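Local coordinates for putative zinc protease (Bordetella pertussis, PDB 3IH6), which probably acts as a zinc-dependent metalloendopeptidase of the M16 family, this fragment being a part assigned to the family's inactive domain, at residues E[27-31]-E[100-105]; E[40-44]-E[175-181]; E[45-50]-E[123-128]; E[68-74]-E[86-92]. All blocks are in the same frame, centred on the assembly; numbering follows the deposited sequence.

Contact 1. Residues E[27-31]-E[100-105]; sequences VAAMY and ALQTLT
A100 meets V27 where helix 97-109 leans on strand 26-32: the A100 CB methyl lies 4.0 Å from V27 CG2, a branch held between the V27 backbone N and carbonyl carbon. One residue on, L101 reaches the strand with a single methyl. Its CG sits opposite its own backbone N (chi1 -164°), and this carries CD1 across the strand, 3.9 Å from V27 CB and close over the backbone at 3.3 Å from A28 O. L101 CD1 being a methyl, its contact with A28 O is van der Waals; no hydrogen bond spans the two segments. The helix and the strand run in roughly the same direction, their axes 34° apart and 8.4 Å at closest approach; helix 97-109 is layered on one face of the antiparallel sheet of this alpha+beta domain. V27, A29 and Y31 point toward this helix; the alternate residues A28 and the selenomethionine M30 turn to the other face, where they pack on W155 of a second subunit. A full turn beyond A100, L104 presents CD2 to the A29 CB methyl at 3.7 Å, while L59 and L63 of helix 58-63 touch the same leucine. T105 then ends the segment with its methyl: CG2 comes 3.9 Å from A29 CB and 4.1 Å from Y31 OH. The side chains of T105 and Y31 stand at about a right angle, the threonine methyl meeting the phenol oxygen, whose hydrogen-bond partner is E109, one turn farther along the helix.

Contact 2. Residues E[40-44]-E[175-181]; sequences DFVGL and RAAVAYL
D40 and A176, together with L44 and Y180, form the crossing of helix 39-52 over helix 170-180, a nearly perpendicular helix-helix packing: the axes stand 86° apart and approach to 8.2 Å. Such closeness rests on small residues at the crossing. A176 directs its methyl at the first helix, where G43 has no side chain to hold it off, and A176 CB lies 4.0 Å from G43 CA. The D40 side chain passes along one side of that methyl, with OD1 3.7 Å from A176 CB. D40 and R175 cross at about a right angle, carboxylate and guanidinium planes turned 56° from each other. R175 NH1 reaches D40 OD1 at 2.9 Å, a salt bridge whose hydrogen bond is weak because the N-H points well aside from the oxygen (121°). The arginine chain runs extended until a bend at chi3 swings the guanidinium back toward the aspartate, while R175 NH2 forms a second salt bridge with D172 of its own helix. The other carboxylate oxygen, D40 OD2, lies near the Y180 ring plane at its edge, 4.1 Å from CE1. Away from the charges the contact is apolar, with L44 and L181 buried. L44 parts its two methyls between neighbours: CD2 goes to Y180 CB at 3.9 Å, the two side chains crossing about perpendicularly, and CD1 turns toward A177 and L181. P34 touches both L44 and Y180. Where the second helix gives way to loop, L44 CD1 rests 4.1 Å from L181 CG.

Contact 3. Residues E[45-50]-E[123-128]; sequences DLAATI and RARSKW
A124 and L46 meet at the centre of a steep helix crossing, in which helix 118-136 passes helix 39-52 at 113° with axes 8.8 Å apart. Here packing is tight and largely buried. The A124 CB methyl lies 3.4 Å from the backbone oxygen L46 O and is flanked by I50 CG1 and by T49 CG2. L46 extends CD2 along the second helix to W128 CB, 3.9 Å away. A water bridges T49 OG1 and A124 O within this buried part, donating to the latter at 3.2 Å. Polar bonds pin the apolar centre at two ends. At one, W128 NE1 donates to D45 OD2 at 2.8 Å; the acceptor lies almost in the indole plane, carboxylate and ring planes are 89° apart, and the N-H meets OD2 from above the carboxylate plane. D45 OD1 bonds the amino group of S1. At the other end, R123 bends at chi3 and sets the edge of its guanidinium against two consecutive carbonyls: NH1 to T49 O at 3.1 Å, and NH2 to I50 O at 3.4 Å, nearly straight but weak.

K127 marks the looser, solvent side. Its chain runs obliquely past T49, K127 CD meeting T49 CG2 at 3.7 Å. The amine is only weakly bonded to the backbone oxygen of N2. S1 and N2 are probably left over from the expression tag, so their bonds to D45 and K127 may not be native. The arginine charge lies near the C-terminal end of helix 39-52, where it would probably be favoured by the helix dipole, while the indole N-H probably eases burial of the D45 carboxylate.

Contact 4. Residues E[68-74]-E[86-92]; sequences LASGVFG and MFGAQLQ
Q90 O is gripped by two successive amides of segment 68-74: S70 N at 2.5 Å, so short that the exact value is doubtful, and G71 N at 3.4 Å, a weak bond. Two residues facing one in this way make a classic beta bulge, placed just where strand 71-77 begins. From there the ladder is regular, with Q90 N donating to G71 O at 2.8 Å and the hydrogen-bonded pair F73 and G88 joined both ways, F73 N to G88 O at 2.9 Å and G88 N to F73 O at 2.8 Å. These bonds close the antiparallel hairpin of strands 71-77 and 84-90, strand 84-90 being the central one of five in the domain's sheet. F73 folds its ring across to the partner strand. CG stands between its own backbone N and carbonyl carbon (chi1 61°), which lays one ring face over G88, a residue without a side chain to obstruct it; G88 CA sits 3.6 Å from the ring centroid and 21° off its normal, a CH-pi contact. The methyl of selenomethionine M86 comes to the same ring, M86 CE lying 4.2 Å from F73 CE2 at the ring edge, and Y4 of strand 2-6 also meets this ring. V72, F87 and A89 occupy the other face of the sheet, against which helices 58-63 and 97-109 pack. There the F87 ring leans toward G74, F87 CD1 lying 3.6 Å from G74 CA. Past the bulge the A69 methyl touches the methyl of A89, and L91 brings CG up to the backbone oxygen of L68, with A100 of helix 97-109 beyond it.

Overall arrangement
Contacts 1 and 4 both reach the sheet, their centres about 9 Å apart: strands 26-32 and 84-90 are neighbours, probably hydrogen-bonded through A29 N to F87 O and V27 O to A89 N. Contacts 2 and 3 lie in the helical part, about 12 Å apart between centres and sharing helix 39-52, with A177 of contact 2 packing on A47. The two halves meet through the F87 ring, which touches both L181 and A48, and through Y31 against Y180 and L181. Along the chain contact 4 is nested inside the loops of the other three, contact 3 inside contact 2, and contact 1 interlocks with contacts 2 and 3. Segments far apart in sequence thus join the sheet and the helices into one domain.

Contact 1. Residues E[27-31]-E[100-105]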
loop_
_atom_site.group_PDB
_atom_site.type_symbol
_atom_site.label_atom_id
_atom_site.label_comp_id
_atom_site.label_asym_id
_atom_site.label_seq_id
_atom_site.Cartn_x
_atom_site.Cartn_y
_atom_site.Cartn_z
ATOM N N VAL E 27 21.332 21.121 -6.070
ATOM C CA VAL E 27 21.502 21.646 -7.415
ATOM C C VAL E 27 20.874 20.674 -8.373
ATOM O O VAL E 27 20.679 19.493 -8.028
ATOM C CB VAL E 27 22.973 21.925 -7.793
ATOM C CG1 VAL E 27 23.472 23.091 -6.973
ATOM C CG2 VAL E 27 23.857 20.694 -7.622
ATOM N N ALA E 28 20.515 21.185 -9.552
ATOM C CA ALA E 28 19.738 20.423 -10.504
ATOM C C ALA E 28 20.041 20.807 -11.927
ATOM O O ALA E 28 20.358 21.966 -12.223
ATOM C CB ALA E 28 18.225 20.582 -10.226
ATOM N N ALA E 29 19.921 19.819 -12.813
ATOM C CA ALA E 29 19.885 20.071 -14.245
ATOM C C ALA E 29 18.626 19.469 -14.925
ATOM O O ALA E 29 18.359 18.263 -14.833
ATOM C CB ALA E 29 21.157 19.573 -14.919
HETATM N N MSE E 30 17.880 20.327 -15.619
HETATM C CA MSE E 30 16.670 19.917 -16.341
HETATM C C MSE E 30 16.889 19.735 -17.846
HETATM O O MSE E 30 17.537 20.559 -18.501
HETATM C CB MSE E 30 15.571 20.968 -16.151
HETATM C CG MSE E 30 14.165 20.435 -16.378
HETATM SE SE MSE E 30 13.631 19.563 -14.726
HETATM C CE MSE E 30 14.187 21.017 -13.488
ATOM N N TYR E 31 16.288 18.673 -18.385
ATOM C CA TYR E 31 16.340 18.354 -19.794
ATOM C C TYR E 31 14.917 17.994 -20.266
ATOM O O TYR E 31 14.028 17.691 -19.440
ATOM C CB TYR E 31 17.266 17.166 -20.014
ATOM C CG TYR E 31 18.706 17.372 -19.620
ATOM C CD1 TYR E 31 19.680 17.753 -20.575
ATOM C CD2 TYR E 31 19.113 17.190 -18.308
ATOM C CE1 TYR E 31 21.044 17.943 -20.214
ATOM C CE2 TYR E 31 20.464 17.390 -17.929
ATOM C CZ TYR E 31 21.422 17.768 -18.893
ATOM O OH TYR E 31 22.741 17.928 -18.494
ATOM N N ALA E 100 29.645 20.991 -7.938
ATOM C CA ALA E 100 28.692 19.876 -8.005
ATOM C C ALA E 100 27.914 19.917 -9.312
ATOM O O ALA E 100 27.875 18.954 -10.050
ATOM C CB ALA E 100 27.712 19.867 -6.774
ATOM N N LEU E 101 27.320 21.060 -9.605
ATOM C CA LEU E 101 26.515 21.228 -10.803
ATOM C C LEU E 101 27.391 21.023 -12.056
ATOM O O LEU E 101 26.947 20.452 -13.062
ATOM C CB LEU E 101 25.900 22.622 -10.764
ATOM C CG LEU E 101 24.729 23.009 -11.672
ATOM C CD1 LEU E 101 23.607 21.992 -11.655
ATOM C CD2 LEU E 101 24.229 24.365 -11.226
ATOM N N GLN E 102 28.641 21.503 -11.968
ATOM C CA GLN E 102 29.663 21.310 -12.995
ATOM C C GLN E 102 29.875 19.826 -13.285
ATOM O O GLN E 102 29.771 19.403 -14.443
ATOM C CB GLN E 102 30.998 21.937 -12.567
ATOM C CG GLN E 102 32.212 21.427 -13.350
ATOM C CD GLN E 102 32.070 21.652 -14.848
ATOM O OE1 GLN E 102 31.534 22.679 -15.271
ATOM N NE2 GLN E 102 32.529 20.684 -15.660
ATOM N N THR E 103 30.199 19.051 -12.248
ATOM C CA THR E 103 30.423 17.640 -12.423
ATOM C C THR E 103 29.152 16.897 -12.841
ATOM O O THR E 103 29.226 16.016 -13.682
ATOM C CB THR E 103 31.023 16.993 -11.169
ATOM O OG1 THR E 103 32.183 17.735 -10.751
ATOM C CG2 THR E 103 31.407 15.521 -11.441
ATOM N N LEU E 104 28.003 17.219 -12.240
ATOM C CA LEU E 104 26.725 16.574 -12.628
ATOM C C LEU E 104 26.440 16.684 -14.142
ATOM O O LEU E 104 26.047 15.705 -14.776
ATOM C CB LEU E 104 25.529 17.193 -11.870
ATOM C CG LEU E 104 24.143 16.643 -12.268
ATOM C CD1 LEU E 104 23.636 15.710 -11.199
ATOM C CD2 LEU E 104 23.188 17.784 -12.420
ATOM N N THR E 105 26.568 17.885 -14.701
ATOM C CA THR E 105 26.251 18.074 -16.125
ATOM C C THR E 105 27.336 17.469 -17.030
ATOM O O THR E 105 27.030 16.938 -18.098
ATOM C CB THR E 105 26.060 19.557 -16.514
ATOM O OG1 THR E 105 27.248 20.287 -16.189
ATOM C CG2 THR E 105 24.855 20.176 -15.817
#

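Contact 2. Residues E[40-44]-E[175-181]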
loop_
_atom_site.group_PDB
_atom_site.type_symbol
_atom_site.label_atom_id
_atom_site.label_comp_id
_atom_site.label_asym_id
_atom_site.label_seq_id
_atom_site.Cartn_x
_atom_site.Cartn_y
_atom_site.Cartn_z
ATOM N N ASP E 40 13.052 6.394 -28.648
ATOM C CA ASP E 40 13.903 7.103 -27.671
ATOM C C ASP E 40 13.332 7.288 -26.275
ATOM O O ASP E 40 14.071 7.401 -25.283
ATOM C CB ASP E 40 14.328 8.449 -28.262
ATOM C CG ASP E 40 15.173 8.257 -29.502
ATOM O OD1 ASP E 40 15.792 7.176 -29.563
ATOM O OD2 ASP E 40 15.180 9.126 -30.413
ATOM N N PHE E 41 12.021 7.323 -26.171
ATOM C CA PHE E 41 11.447 7.653 -24.871
ATOM C C PHE E 41 11.894 6.634 -23.839
ATOM O O PHE E 41 12.396 7.015 -22.774
ATOM C CB PHE E 41 9.919 7.787 -24.939
ATOM C CG PHE E 41 9.275 8.150 -23.625
ATOM C CD1 PHE E 41 8.918 9.472 -23.361
ATOM C CD2 PHE E 41 9.002 7.171 -22.666
ATOM C CE1 PHE E 41 8.319 9.828 -22.180
ATOM C CE2 PHE E 41 8.375 7.510 -21.476
ATOM C CZ PHE E 41 8.015 8.846 -21.237
ATOM N N VAL E 42 11.715 5.348 -24.114
ATOM C CA VAL E 42 12.150 4.380 -23.115
ATOM C C VAL E 42 13.644 4.359 -22.925
ATOM O O VAL E 42 14.113 4.071 -21.797
ATOM C CB VAL E 42 11.594 2.954 -23.272
ATOM C CG1 VAL E 42 10.104 2.992 -23.260
ATOM C CG2 VAL E 42 12.107 2.297 -24.493
ATOM N N GLY E 43 14.390 4.702 -23.983
ATOM C CA GLY E 43 15.837 4.801 -23.901
ATOM C C GLY E 43 16.201 5.742 -22.755
ATOM O O GLY E 43 16.993 5.421 -21.874
ATOM N N LEU E 44 15.585 6.904 -22.757
ATOM C CA LEU E 44 15.897 7.909 -21.770
ATOM C C LEU E 44 15.362 7.499 -20.401
ATOM O O LEU E 44 15.935 7.858 -19.363
ATOM C CB LEU E 44 15.324 9.259 -22.199
ATOM C CG LEU E 44 15.911 10.510 -21.531
ATOM C CD1 LEU E 44 17.407 10.547 -21.573
ATOM C CD2 LEU E 44 15.316 11.777 -22.110
ATOM N N ARG E 175 22.263 5.955 -27.853
ATOM C CA ARG E 175 21.951 7.033 -28.793
ATOM C C ARG E 175 20.905 7.987 -28.220
ATOM O O ARG E 175 21.047 9.213 -28.326
ATOM C CB ARG E 175 21.463 6.479 -30.121
ATOM C CG ARG E 175 20.747 7.535 -30.949
ATOM C CD ARG E 175 20.414 7.041 -32.304
ATOM N NE ARG E 175 19.700 5.765 -32.243
ATOM C CZ ARG E 175 18.401 5.635 -31.995
ATOM N NH1 ARG E 175 17.647 6.710 -31.763
ATOM N NH2 ARG E 175 17.864 4.417 -31.981
ATOM N N ALA E 176 19.862 7.430 -27.609
ATOM C CA ALA E 176 18.809 8.244 -26.964
ATOM C C ALA E 176 19.367 9.196 -25.886
ATOM O O ALA E 176 19.144 10.416 -25.914
ATOM C CB ALA E 176 17.709 7.345 -26.395
ATOM N N ALA E 177 20.104 8.644 -24.946
ATOM C CA ALA E 177 20.689 9.454 -23.886
ATOM C C ALA E 177 21.646 10.460 -24.474
ATOM O O ALA E 177 21.607 11.643 -24.096
ATOM C CB ALA E 177 21.422 8.567 -22.876
ATOM N N VAL E 178 22.509 10.009 -25.399
ATOM C CA VAL E 178 23.421 10.972 -26.058
ATOM C C VAL E 178 22.739 12.146 -26.812
ATOM O O VAL E 178 23.234 13.275 -26.742
ATOM C CB VAL E 178 24.528 10.297 -26.882
ATOM C CG1 VAL E 178 25.224 11.329 -27.765
ATOM C CG2 VAL E 178 25.548 9.659 -25.942
ATOM N N ALA E 179 21.607 11.906 -27.491
ATOM C CA ALA E 179 20.905 13.006 -28.197
ATOM C C ALA E 179 20.080 13.954 -27.297
ATOM O O ALA E 179 19.912 15.120 -27.655
ATOM C CB ALA E 179 20.035 12.468 -29.357
ATOM N N TYR E 180 19.568 13.463 -26.159
ATOM C CA TYR E 180 18.793 14.281 -25.226
ATOM C C TYR E 180 19.580 14.879 -24.068
ATOM O O TYR E 180 19.176 15.914 -23.498
ATOM C CB TYR E 180 17.516 13.536 -24.737
ATOM C CG TYR E 180 16.544 13.438 -25.878
ATOM C CD1 TYR E 180 16.673 12.427 -26.842
ATOM C CD2 TYR E 180 15.579 14.429 -26.088
ATOM C CE1 TYR E 180 15.828 12.376 -27.963
ATOM C CE2 TYR E 180 14.730 14.374 -27.202
ATOM C CZ TYR E 180 14.872 13.344 -28.118
ATOM O OH TYR E 180 14.069 13.296 -29.204
ATOM N N LEU E 181 20.687 14.256 -23.680
ATOM C CA LEU E 181 21.435 14.816 -22.552
ATOM C C LEU E 181 22.553 15.706 -23.119
ATOM O O LEU E 181 23.733 15.320 -23.221
ATOM C CB LEU E 181 21.869 13.741 -21.553
ATOM C CG LEU E 181 20.703 12.907 -20.992
ATOM C CD1 LEU E 181 21.165 11.755 -20.109
ATOM C CD2 LEU E 181 19.685 13.766 -20.201
#

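Contact 3. Residues E[45-50]-E[123-128]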
loop_
_atom_site.group_PDB
_atom_site.type_symbol
_atom_site.label_atom_id
_atom_site.label_comp_id
_atom_site.label_asym_id
_atom_site.label_seq_id
_atom_site.Cartn_x
_atom_site.Cartn_y
_atom_site.Cartn_z
ATOM N N ASP E 45 14.285 6.726 -20.412
ATOM C CA ASP E 45 13.672 6.207 -19.185
ATOM C C ASP E 45 14.729 5.283 -18.530
ATOM O O ASP E 45 15.162 5.511 -17.387
ATOM C CB ASP E 45 12.404 5.452 -19.604
ATOM C CG ASP E 45 11.386 5.296 -18.488
ATOM O OD1 ASP E 45 11.588 5.891 -17.413
ATOM O OD2 ASP E 45 10.364 4.579 -18.717
ATOM N N LEU E 46 15.224 4.309 -19.295
ATOM C CA LEU E 46 16.250 3.349 -18.806
ATOM C C LEU E 46 17.561 4.037 -18.403
ATOM O O LEU E 46 18.125 3.709 -17.378
ATOM C CB LEU E 46 16.514 2.282 -19.846
ATOM C CG LEU E 46 15.290 1.428 -20.210
ATOM C CD1 LEU E 46 15.561 0.620 -21.496
ATOM C CD2 LEU E 46 14.942 0.550 -19.005
ATOM N N ALA E 47 18.004 5.007 -19.215
ATOM C CA ALA E 47 19.194 5.804 -18.952
ATOM C C ALA E 47 19.164 6.509 -17.599
ATOM O O ALA E 47 20.172 6.508 -16.864
ATOM C CB ALA E 47 19.365 6.819 -20.027
ATOM N N ALA E 48 18.046 7.169 -17.274
ATOM C CA ALA E 48 17.999 7.907 -16.018
ATOM C C ALA E 48 18.213 6.978 -14.821
ATOM O O ALA E 48 18.802 7.371 -13.826
ATOM C CB ALA E 48 16.705 8.706 -15.901
ATOM N N THR E 49 17.780 5.735 -14.934
ATOM C CA THR E 49 18.019 4.743 -13.874
ATOM C C THR E 49 19.493 4.358 -13.825
ATOM O O THR E 49 20.039 4.163 -12.744
ATOM C CB THR E 49 17.238 3.436 -14.145
ATOM O OG1 THR E 49 15.849 3.668 -14.085
ATOM C CG2 THR E 49 17.581 2.348 -13.144
ATOM N N ILE E 50 20.131 4.235 -14.993
ATOM C CA ILE E 50 21.551 3.934 -15.010
ATOM C C ILE E 50 22.331 5.092 -14.394
ATOM O O ILE E 50 23.286 4.862 -13.691
ATOM C CB ILE E 50 22.082 3.674 -16.426
ATOM C CG1 ILE E 50 21.499 2.362 -16.996
ATOM C CG2 ILE E 50 23.649 3.726 -16.439
ATOM C CD1 ILE E 50 21.642 2.244 -18.520
ATOM N N ARG E 123 20.659 -3.922 -15.575
ATOM C CA ARG E 123 20.186 -3.434 -14.264
ATOM C C ARG E 123 18.910 -2.540 -14.398
ATOM O O ARG E 123 17.891 -2.751 -13.720
ATOM C CB ARG E 123 21.299 -2.718 -13.489
ATOM C CG ARG E 123 20.762 -1.879 -12.318
ATOM C CD ARG E 123 21.831 -1.303 -11.374
ATOM N NE ARG E 123 22.778 -0.394 -12.015
ATOM C CZ ARG E 123 22.620 0.928 -12.220
ATOM N NH1 ARG E 123 21.498 1.570 -11.893
ATOM N NH2 ARG E 123 23.605 1.620 -12.791
ATOM N N ALA E 124 18.962 -1.581 -15.325
ATOM C CA ALA E 124 17.841 -0.679 -15.556
ATOM C C ALA E 124 16.633 -1.397 -16.161
ATOM O O ALA E 124 15.472 -1.102 -15.777
ATOM C CB ALA E 124 18.270 0.443 -16.428
ATOM N N ARG E 125 16.907 -2.371 -17.043
ATOM C CA ARG E 125 15.834 -3.172 -17.657
ATOM C C ARG E 125 15.112 -4.008 -16.623
ATOM O O ARG E 125 13.878 -4.051 -16.602
ATOM C CB ARG E 125 16.356 -4.087 -18.791
ATOM C CG ARG E 125 15.260 -4.440 -19.806
ATOM C CD ARG E 125 15.410 -5.789 -20.552
ATOM N NE ARG E 125 16.777 -6.107 -20.975
ATOM C CZ ARG E 125 17.342 -5.691 -22.105
ATOM N NH1 ARG E 125 18.587 -6.052 -22.373
ATOM N NH2 ARG E 125 16.682 -4.943 -22.977
ATOM N N SER E 126 15.866 -4.703 -15.770
ATOM C CA SER E 126 15.215 -5.536 -14.734
ATOM C C SER E 126 14.286 -4.718 -13.819
ATOM O O SER E 126 13.133 -5.114 -13.561
ATOM C CB SER E 126 16.227 -6.342 -13.918
ATOM O OG SER E 126 15.541 -7.282 -13.083
ATOM N N LYS E 127 14.782 -3.570 -13.355
ATOM C CA LYS E 127 14.001 -2.666 -12.511
ATOM C C LYS E 127 12.693 -2.236 -13.189
ATOM O O LYS E 127 11.595 -2.284 -12.586
ATOM C CB LYS E 127 14.834 -1.434 -12.151
ATOM C CG LYS E 127 14.055 -0.381 -11.366
ATOM C CD LYS E 127 14.938 0.837 -11.048
ATOM C CE LYS E 127 14.566 1.395 -9.680
ATOM N NZ LYS E 127 13.534 2.454 -9.776
ATOM N N TRP E 128 12.821 -1.825 -14.448
ATOM C CA TRP E 128 11.703 -1.319 -15.267
ATOM C C TRP E 128 10.643 -2.391 -15.426
ATOM O O TRP E 128 9.447 -2.111 -15.226
ATOM C CB TRP E 128 12.199 -0.864 -16.657
ATOM C CG TRP E 128 11.198 0.044 -17.354
ATOM C CD1 TRP E 128 11.264 1.392 -17.451
ATOM C CD2 TRP E 128 9.973 -0.345 -18.005
ATOM N NE1 TRP E 128 10.179 1.870 -18.124
ATOM C CE2 TRP E 128 9.367 0.829 -18.477
ATOM C CE3 TRP E 128 9.350 -1.584 -18.259
ATOM C CZ2 TRP E 128 8.166 0.830 -19.196
ATOM C CZ3 TRP E 128 8.131 -1.584 -18.956
ATOM C CH2 TRP E 128 7.558 -0.380 -19.415
HETATM O O HOH W 1 14.499 1.907 -15.295
#

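Contact 4. Residues E[68-74]-E[86-92]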
loop_
_atom_site.group_PDB
_atom_site.type_symbol
_atom_site.label_atom_id
_atom_site.label_comp_id
_atom_site.label_asym_id
_atom_site.label_seq_id
_atom_site.Cartn_x
_atom_site.Cartn_y
_atom_site.Cartn_z
ATOM N N LEU E 68 31.537 15.516 -3.434
ATOM C CA LEU E 68 30.919 16.702 -4.024
ATOM C C LEU E 68 29.452 16.788 -3.584
ATOM O O LEU E 68 28.870 17.870 -3.444
ATOM C CB LEU E 68 31.085 16.707 -5.556
ATOM C CG LEU E 68 32.536 16.876 -6.054
ATOM C CD1 LEU E 68 32.655 16.735 -7.560
ATOM C CD2 LEU E 68 33.117 18.214 -5.604
ATOM N N ALA E 69 28.876 15.631 -3.293
ATOM C CA ALA E 69 27.452 15.557 -3.028
ATOM C C ALA E 69 27.156 14.522 -1.958
ATOM O O ALA E 69 27.951 13.621 -1.695
ATOM C CB ALA E 69 26.716 15.221 -4.314
ATOM N N SER E 70 25.976 14.666 -1.377
ATOM C CA SER E 70 25.433 13.828 -0.332
ATOM C C SER E 70 24.617 12.662 -0.909
ATOM O O SER E 70 24.506 11.585 -0.327
ATOM C CB SER E 70 24.506 14.727 0.511
ATOM O OG SER E 70 24.207 14.116 1.711
ATOM N N GLY E 71 24.035 12.908 -2.065
ATOM C CA GLY E 71 23.278 11.928 -2.806
ATOM C C GLY E 71 22.940 12.522 -4.168
ATOM O O GLY E 71 23.259 13.693 -4.431
ATOM N N VAL E 72 22.266 11.726 -5.004
ATOM C CA VAL E 72 21.932 12.107 -6.338
ATOM C C VAL E 72 20.526 11.644 -6.676
ATOM O O VAL E 72 20.023 10.683 -6.093
ATOM C CB VAL E 72 22.943 11.556 -7.419
ATOM C CG1 VAL E 72 24.358 12.035 -7.158
ATOM C CG2 VAL E 72 22.864 9.996 -7.587
ATOM N N PHE E 73 19.905 12.305 -7.652
ATOM C CA PHE E 73 18.564 11.892 -8.069
ATOM C C PHE E 73 18.328 12.088 -9.543
ATOM O O PHE E 73 18.974 12.900 -10.171
ATOM C CB PHE E 73 17.478 12.600 -7.220
ATOM C CG PHE E 73 17.492 14.096 -7.332
ATOM C CD1 PHE E 73 18.197 14.857 -6.427
ATOM C CD2 PHE E 73 16.771 14.747 -8.338
ATOM C CE1 PHE E 73 18.201 16.224 -6.549
ATOM C CE2 PHE E 73 16.772 16.103 -8.451
ATOM C CZ PHE E 73 17.478 16.848 -7.567
ATOM N N GLY E 74 17.384 11.328 -10.088
ATOM C CA GLY E 74 17.048 11.349 -11.510
ATOM C C GLY E 74 15.605 10.878 -11.679
ATOM O O GLY E 74 15.252 9.772 -11.234
HETATM N N MSE E 86 14.728 15.225 -14.905
HETATM C CA MSE E 86 15.392 15.996 -13.901
HETATM C C MSE E 86 16.465 15.199 -13.151
HETATM O O MSE E 86 16.165 14.193 -12.510
HETATM C CB MSE E 86 14.353 16.518 -12.902
HETATM C CG MSE E 86 14.913 17.494 -12.026
HETATM SE SE MSE E 86 13.674 17.933 -10.621
HETATM C CE MSE E 86 14.727 19.397 -9.985
ATOM N N PHE E 87 17.706 15.674 -13.213
ATOM C CA PHE E 87 18.781 15.082 -12.444
ATOM C C PHE E 87 19.252 16.098 -11.438
ATOM O O PHE E 87 19.186 17.315 -11.669
ATOM C CB PHE E 87 19.933 14.631 -13.339
ATOM C CG PHE E 87 19.508 13.650 -14.407
ATOM C CD1 PHE E 87 19.364 12.304 -14.111
ATOM C CD2 PHE E 87 19.202 14.085 -15.688
ATOM C CE1 PHE E 87 18.943 11.411 -15.071
ATOM C CE2 PHE E 87 18.786 13.160 -16.695
ATOM C CZ PHE E 87 18.647 11.841 -16.376
ATOM N N GLY E 88 19.724 15.624 -10.292
ATOM C CA GLY E 88 20.286 16.590 -9.360
ATOM C C GLY E 88 21.147 15.969 -8.307
ATOM O O GLY E 88 21.347 14.756 -8.289
ATOM N N ALA E 89 21.684 16.809 -7.433
ATOM C CA ALA E 89 22.526 16.318 -6.356
ATOM C C ALA E 89 22.152 17.019 -5.092
ATOM O O ALA E 89 21.772 18.192 -5.111
ATOM C CB ALA E 89 24.047 16.485 -6.666
ATOM N N GLN E 90 22.257 16.273 -3.995
ATOM C CA GLN E 90 21.968 16.755 -2.672
ATOM C C GLN E 90 23.312 17.131 -2.046
ATOM O O GLN E 90 24.231 16.316 -2.030
ATOM C CB GLN E 90 21.327 15.600 -1.900
ATOM C CG GLN E 90 20.404 16.017 -0.788
ATOM C CD GLN E 90 19.845 14.828 -0.007
ATOM O OE1 GLN E 90 20.367 13.715 -0.068
ATOM N NE2 GLN E 90 18.785 15.072 0.731
ATOM N N LEU E 91 23.427 18.351 -1.536
ATOM C CA LEU E 91 24.649 18.815 -0.908
ATOM C C LEU E 91 24.578 18.983 0.618
ATOM O O LEU E 91 23.515 19.108 1.223
ATOM C CB LEU E 91 25.134 20.115 -1.564
ATOM C CG LEU E 91 25.927 20.019 -2.873
ATOM C CD1 LEU E 91 25.228 19.191 -3.937
ATOM C CD2 LEU E 91 26.234 21.392 -3.427
ATOM N N GLN E 92 25.756 18.949 1.217
ATOM C CA GLN E 92 25.983 19.210 2.614
ATOM C C GLN E 92 26.300 20.682 2.655
ATOM O O GLN E 92 26.732 21.236 1.637
ATOM C CB GLN E 92 27.238 18.439 3.014
ATOM C CG GLN E 92 27.507 18.253 4.480
ATOM C CD GLN E 92 27.958 16.838 4.755
ATOM O OE1 GLN E 92 27.771 15.956 3.906
ATOM N NE2 GLN E 92 28.543 16.599 5.936
#